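Local coordinates for 3-oxoacyl-[acyl-carrier-protein] synthase (Arabidopsis thaliana, PDB 2IX4) that catalyses the condensation steps of mitochondrial fatty acid synthesis, adding two carbons from malonyl-ACP to a growing acyl chain, at the interface of chains A and B. Numbering follows the deposited sequence. Chains: chain A/B, 3-oxoacyl-[acyl-carrier-protein] synthase.

Contact 1: the interface of chains A and B. Residues chain A 123-124, 178, 221, 287, 419-420; chain B 150-151, 154, 156-157.
B:Asn156 reaches across the dimer interface with its side-chain amide, and ND2 gives a hydrogen bond to the backbone carbonyl O of A:Phe419 at 3.1 Å. The acceptor lies nearly in the amide plane, though the bond bends to 139° at the hydrogen. At the other end of the amide, OD1 meets a water at 2.9 Å that also contacts the carbonyl O of A:Gly123. Chi1 of 67° sets CG between the backbone N and the carbonyl carbon, which brings the amide against the N and CB of A:Ala178. An alanine here would probably leave the A:Phe419 carbonyl without this donor and the water without its amide anchor.

Beside this polar pair, B:Leu154 forks between two partners: CD1 packs 3.8 Å from CD1 of the A:Phe419 ring, while CD2 meets CG1 of A:Ile124 at 4.0 Å. B:Ile150 CG2 touches the same ring at CE1. Behind them, A:Thr287 holds its methyl CG2 over the centre of one ring face and also touches CG of B:Pro151. The partner subunit thus probably backs the wall of the acyl pocket, packing behind A:Phe419 and A:Ile124, which line the hexanoic acid site beside the nucleophile A:Cys179.

Contact 2: the interface of chains A and B. Residues chain A 283-286, 420; chain B 157, 160-161, 163-164.
The methyl CG2 of A:Ile286 approaches one face of the B:His161 imidazole from above, displaced past the NE2-CE1 side, 3.8 Å from NE2. At the ring's edge, in plane, lies the backbone carbonyl carbon of B:Met157, one turn earlier in helix 157-166. In this homodimeric ketosynthase of the thiolase-like superfamily, that helix of one subunit packs against the loop 283-286 of the other.

A:Ile286 has CG1 in the crowded position between its backbone N and carbonyl carbon (chi1 56°), which leaves CG2 beside the backbone N and turned to chain B. There CG2 is shared by the histidine and the methyl CE of B:Met164, 3.8 Å away. The methyl CE of B:Met157 comes to CB of the same isoleucine.

B:Met164 runs extended through chi2 and bends at chi3 (71°), laying its tip along the chain A backbone: CE of B:Met164 sits 3.5 Å from the backbone C of A:His285 and next to the N of A:Ile286. Nearer the root, its CB packs against the backbone of A:Ala283, whose own CB lies by the carbonyl O of B:Ser163.

Polar linkage runs through a water. It contacts OG of B:Ser163 at 2.7 Å, the N of A:Ala283 at 2.9 Å and the carbonyl O of A:Gly420. The serine hydroxyl also donates to the carbonyl O of B:Gly160, from above the carbonyl plane, at 3.1 Å; the CA of that glycine touches the carbonyl O of A:Gly420.

Contact 3: the interface of chains A and B. Residues chain A 140-143; chain B 52, 56.
B:Tyr52 lays its ring against the backbone and side-chain root of A:Lys140, with CB of the lysine over the centre of one face, 3.7 Å from the centroid. CG of the lysine continues over the same ring to 3.5 Å from CD2, and CA approaches CE2 just as closely. With CG of the tyrosine anti to its backbone N (chi1 165°), the ring extends from helix 47-56 to the chain A turn and carries the phenol oxygen to the backbone there. The N of A:Leu142 lies at the ring's edge, in plane, and donates to OH at 2.9 Å, with 149° at the hydrogen. The carbonyl O of A:Lys140 is 3.1 Å from the same OH but sits above the ring plane, a poor direction for a phenol hydrogen, so any hydrogen bond there is weak at best. The opposite ring face is backed within chain B by CG of B:Gln56, offset toward the rim.

Away from the ring the fit is looser. A:Leu142 and B:Gln56 run antiparallel side by side, with CD1 of the leucine 4.1 Å from CB of the glutamine. Beyond CG, the lysine chain bends repeatedly and leads its terminal amine NZ away from the tyrosine ring. A:Arg141 contributes little more than backbone, its guanidinium pointing away from chain B. The contact joins the turn after helix 127-138 to the partner subunit and probably helps steady the homodimer at a point far from the active site.

Contact 1: the interface of chains A and B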
# COMPACT_ATOMS: atom_id res chain seq x y z
N GLY A 123 2.86 1.15 -7.00
CA GLY A 123 4.09 1.20 -6.21
C GLY A 123 4.51 2.58 -5.76
O GLY A 123 4.87 2.78 -4.60
N ILE A 124 4.48 3.55 -6.69
CA ILE A 124 4.95 4.91 -6.40
C ILE A 124 3.88 5.98 -6.65
O ILE A 124 3.89 7.03 -6.00
CB ILE A 124 6.24 5.28 -7.18
CG1 ILE A 124 7.17 4.07 -7.34
CG2 ILE A 124 6.98 6.41 -6.47
CD1 ILE A 124 8.31 4.27 -8.33
N ALA A 178 6.43 -2.14 -3.04
CA ALA A 178 7.40 -1.85 -4.10
C ALA A 178 7.17 -2.72 -5.34
O ALA A 178 6.07 -2.74 -5.89
CB ALA A 178 8.85 -1.96 -3.58
N SER A 221 20.30 5.18 -7.72
CA SER A 221 20.35 3.93 -6.95
C SER A 221 21.22 2.88 -7.65
O SER A 221 21.48 1.81 -7.09
CB SER A 221 18.94 3.38 -6.73
OG SER A 221 18.21 4.19 -5.83
N THR A 287 17.81 -2.38 -0.55
CA THR A 287 17.74 -2.55 -2.00
C THR A 287 18.32 -3.88 -2.51
O THR A 287 17.91 -4.38 -3.56
CB THR A 287 18.46 -1.39 -2.75
OG1 THR A 287 19.82 -1.31 -2.33
CG2 THR A 287 17.76 -0.05 -2.48
N PHE A 419 12.04 -3.63 -3.05
CA PHE A 419 12.88 -2.88 -2.12
C PHE A 419 12.32 -3.03 -0.71
O PHE A 419 11.10 -3.09 -0.52
CB PHE A 419 12.94 -1.39 -2.50
CG PHE A 419 13.86 -1.07 -3.65
CD1 PHE A 419 14.13 0.25 -3.98
CD2 PHE A 419 14.46 -2.08 -4.41
CE1 PHE A 419 14.98 0.57 -5.05
CE2 PHE A 419 15.31 -1.77 -5.47
CZ PHE A 419 15.57 -0.44 -5.79
N GLY A 420 13.22 -3.10 0.27
CA GLY A 420 12.84 -3.37 1.65
C GLY A 420 12.94 -4.84 1.98
O GLY A 420 12.74 -5.24 3.12
N ILE B 150 15.02 7.15 -3.91
CA ILE B 150 13.96 6.16 -4.12
C ILE B 150 13.58 5.40 -2.84
O ILE B 150 12.40 5.37 -2.48
CB ILE B 150 14.25 5.19 -5.31
CG1 ILE B 150 14.32 5.95 -6.65
CG2 ILE B 150 13.23 4.04 -5.38
CD1 ILE B 150 13.04 6.68 -7.07
N PRO B 151 14.56 4.79 -2.13
CA PRO B 151 14.25 4.12 -0.86
C PRO B 151 13.54 5.00 0.18
O PRO B 151 12.77 4.49 0.99
CB PRO B 151 15.63 3.72 -0.33
CG PRO B 151 16.48 3.62 -1.52
CD PRO B 151 15.99 4.65 -2.48
N LEU B 154 9.36 5.54 -0.79
CA LEU B 154 8.49 4.37 -0.95
C LEU B 154 7.65 4.09 0.30
O LEU B 154 8.19 3.94 1.40
CB LEU B 154 9.30 3.13 -1.36
CG LEU B 154 10.00 3.14 -2.72
CD1 LEU B 154 10.88 1.91 -2.88
CD2 LEU B 154 9.00 3.24 -3.87
N ASN B 156 6.20 1.57 1.48
CA ASN B 156 6.34 0.26 2.13
C ASN B 156 7.58 0.12 3.00
O ASN B 156 7.77 -0.90 3.66
CB ASN B 156 6.35 -0.85 1.07
CG ASN B 156 7.59 -0.81 0.19
OD1 ASN B 156 7.83 0.17 -0.52
ND2 ASN B 156 8.39 -1.87 0.23
N MET B 157 8.43 1.14 2.99
CA MET B 157 9.77 1.03 3.56
C MET B 157 9.86 0.98 5.08
O MET B 157 10.88 0.56 5.62
CB MET B 157 10.70 2.11 3.00
CG MET B 157 11.10 1.89 1.55
SD MET B 157 11.85 0.27 1.22
CE MET B 157 13.45 0.45 2.01
O HOH W 1 17.52 6.70 -5.41
O HOH W 2 6.12 0.93 -2.73

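Contact 2: the interface of chains A and B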
# COMPACT_ATOMS: atom_id res chain seq x y z
N ALA A 283 15.15 -9.23 5.42
CA ALA A 283 15.73 -8.67 6.64
C ALA A 283 17.24 -8.42 6.49
O ALA A 283 18.02 -8.71 7.40
CB ALA A 283 15.44 -9.57 7.85
N HIS A 284 17.63 -7.87 5.34
CA HIS A 284 19.04 -7.77 4.97
C HIS A 284 19.48 -6.35 4.59
O HIS A 284 20.39 -5.80 5.20
CB HIS A 284 19.36 -8.76 3.83
CG HIS A 284 20.80 -8.76 3.41
ND1 HIS A 284 21.22 -8.30 2.18
CD2 HIS A 284 21.91 -9.17 4.07
CE1 HIS A 284 22.54 -8.43 2.10
NE2 HIS A 284 22.98 -8.95 3.23
N HIS A 285 18.83 -5.78 3.59
CA HIS A 285 19.27 -4.52 2.99
C HIS A 285 18.08 -3.84 2.31
O HIS A 285 17.16 -4.51 1.85
CB HIS A 285 20.38 -4.80 1.98
CG HIS A 285 21.13 -3.59 1.53
ND1 HIS A 285 20.74 -2.82 0.46
CD2 HIS A 285 22.27 -3.02 2.01
CE1 HIS A 285 21.60 -1.83 0.29
NE2 HIS A 285 22.53 -1.92 1.23
N ILE A 286 18.12 -2.51 2.25
CA ILE A 286 17.02 -1.72 1.67
C ILE A 286 16.75 -2.02 0.19
O ILE A 286 15.61 -1.93 -0.27
CB ILE A 286 17.21 -0.19 1.89
CG1 ILE A 286 18.57 0.29 1.34
CG2 ILE A 286 17.06 0.16 3.37
CD1 ILE A 286 18.76 1.81 1.37
N GLY A 420 13.22 -3.10 0.27
CA GLY A 420 12.84 -3.37 1.65
C GLY A 420 12.94 -4.84 1.98
O GLY A 420 12.74 -5.24 3.12
N MET B 157 8.43 1.14 2.99
CA MET B 157 9.77 1.03 3.56
C MET B 157 9.86 0.98 5.08
O MET B 157 10.88 0.56 5.62
CB MET B 157 10.70 2.11 3.00
CG MET B 157 11.10 1.89 1.55
SD MET B 157 11.85 0.27 1.22
CE MET B 157 13.45 0.45 2.01
N GLY B 160 10.09 -2.56 5.81
CA GLY B 160 11.44 -2.99 5.46
C GLY B 160 12.48 -2.69 6.52
O GLY B 160 13.32 -3.54 6.83
N HIS B 161 12.42 -1.48 7.09
CA HIS B 161 13.37 -1.09 8.13
C HIS B 161 13.16 -1.82 9.45
O HIS B 161 14.12 -2.18 10.12
CB HIS B 161 13.35 0.43 8.34
CG HIS B 161 14.02 1.19 7.24
ND1 HIS B 161 15.29 1.72 7.37
CD2 HIS B 161 13.61 1.52 5.99
CE1 HIS B 161 15.63 2.33 6.25
NE2 HIS B 161 14.62 2.23 5.40
N SER B 163 11.71 -4.89 9.82
CA SER B 163 12.08 -6.29 9.63
C SER B 163 13.59 -6.52 9.69
O SER B 163 14.06 -7.44 10.37
CB SER B 163 11.47 -6.86 8.34
OG SER B 163 12.12 -6.37 7.20
N MET B 164 14.37 -5.68 9.01
CA MET B 164 15.83 -5.83 9.03
C MET B 164 16.47 -5.48 10.37
O MET B 164 17.50 -6.05 10.73
CB MET B 164 16.51 -5.11 7.86
CG MET B 164 16.66 -3.59 7.98
SD MET B 164 17.55 -2.89 6.55
CE MET B 164 16.31 -3.08 5.27
O HOH W 3 12.85 -7.55 4.91

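Contact 3: the interface of chains A and B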
# COMPACT_ATOMS: atom_id res chain seq x y z
N LYS A 140 6.97 30.26 -7.67
CA LYS A 140 5.98 31.07 -6.95
C LYS A 140 4.67 31.22 -7.72
O LYS A 140 4.18 32.33 -7.94
CB LYS A 140 6.55 32.43 -6.53
CG LYS A 140 7.53 32.37 -5.37
CD LYS A 140 8.97 32.31 -5.83
CE LYS A 140 9.56 33.71 -6.02
NZ LYS A 140 9.79 34.40 -4.73
N ARG A 141 4.10 30.08 -8.13
CA ARG A 141 2.85 30.05 -8.89
C ARG A 141 1.85 29.07 -8.28
O ARG A 141 1.19 28.32 -9.00
CB ARG A 141 3.12 29.70 -10.36
CG ARG A 141 3.90 30.76 -11.15
CD ARG A 141 4.07 30.39 -12.62
NE ARG A 141 4.80 29.13 -12.81
CZ ARG A 141 4.25 27.99 -13.24
NH1 ARG A 141 2.96 27.94 -13.55
NH2 ARG A 141 5.00 26.91 -13.38
N LEU A 142 1.73 29.10 -6.95
CA LEU A 142 0.92 28.12 -6.22
C LEU A 142 -0.59 28.26 -6.43
O LEU A 142 -1.33 27.31 -6.18
CB LEU A 142 1.25 28.14 -4.72
CG LEU A 142 2.31 27.16 -4.23
CD1 LEU A 142 2.61 27.40 -2.76
CD2 LEU A 142 1.89 25.71 -4.45
N ARG A 143 -1.03 29.43 -6.90
CA ARG A 143 -2.44 29.66 -7.24
C ARG A 143 -2.95 28.65 -8.27
O ARG A 143 -4.14 28.30 -8.27
CB ARG A 143 -2.62 31.09 -7.76
CG ARG A 143 -4.04 31.46 -8.16
CD ARG A 143 -4.05 32.58 -9.21
NE ARG A 143 -5.41 33.04 -9.49
CZ ARG A 143 -5.99 34.08 -8.90
NH1 ARG A 143 -5.34 34.80 -7.99
NH2 ARG A 143 -7.23 34.42 -9.23
N TYR B 52 6.52 33.39 0.70
CA TYR B 52 5.46 33.32 -0.31
C TYR B 52 4.58 32.10 -0.08
O TYR B 52 3.35 32.22 -0.03
CB TYR B 52 6.04 33.29 -1.73
CG TYR B 52 5.03 32.86 -2.78
CD1 TYR B 52 4.19 33.79 -3.38
CD2 TYR B 52 4.91 31.52 -3.16
CE1 TYR B 52 3.25 33.40 -4.34
CE2 TYR B 52 3.98 31.12 -4.11
CZ TYR B 52 3.15 32.07 -4.70
OH TYR B 52 2.23 31.67 -5.64
N GLN B 56 0.50 31.51 1.12
CA GLN B 56 -0.45 30.85 0.21
C GLN B 56 -1.29 29.77 0.88
O GLN B 56 -2.31 29.34 0.33
CB GLN B 56 0.29 30.27 -1.00
CG GLN B 56 0.84 31.32 -1.97
CD GLN B 56 -0.25 32.16 -2.61
OE1 GLN B 56 -1.31 31.65 -2.99
NE2 GLN B 56 0.00 33.46 -2.74

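Contacts 1 and 2 are neighbours, their C-alpha centres about 10 Å apart, and they share A:Gly420 and B:Met157. Together they follow chain B from helix 149-153 into helix 157-166. Contact 3 stands apart, about 31 Å from contact 1 and 38 Å from contact 2, and uses helix 47-56 of chain B instead. The centre of contact 1 lies about 7 Å from the active-site A:Cys179 and that of contact 2 about 13 Å, against 35 Å for contact 3. Dimerisation therefore probably supports the catalytic pocket through the first two, while contact 3 is likely to serve mainly to hold the subunits together; two-fold symmetry repeats each.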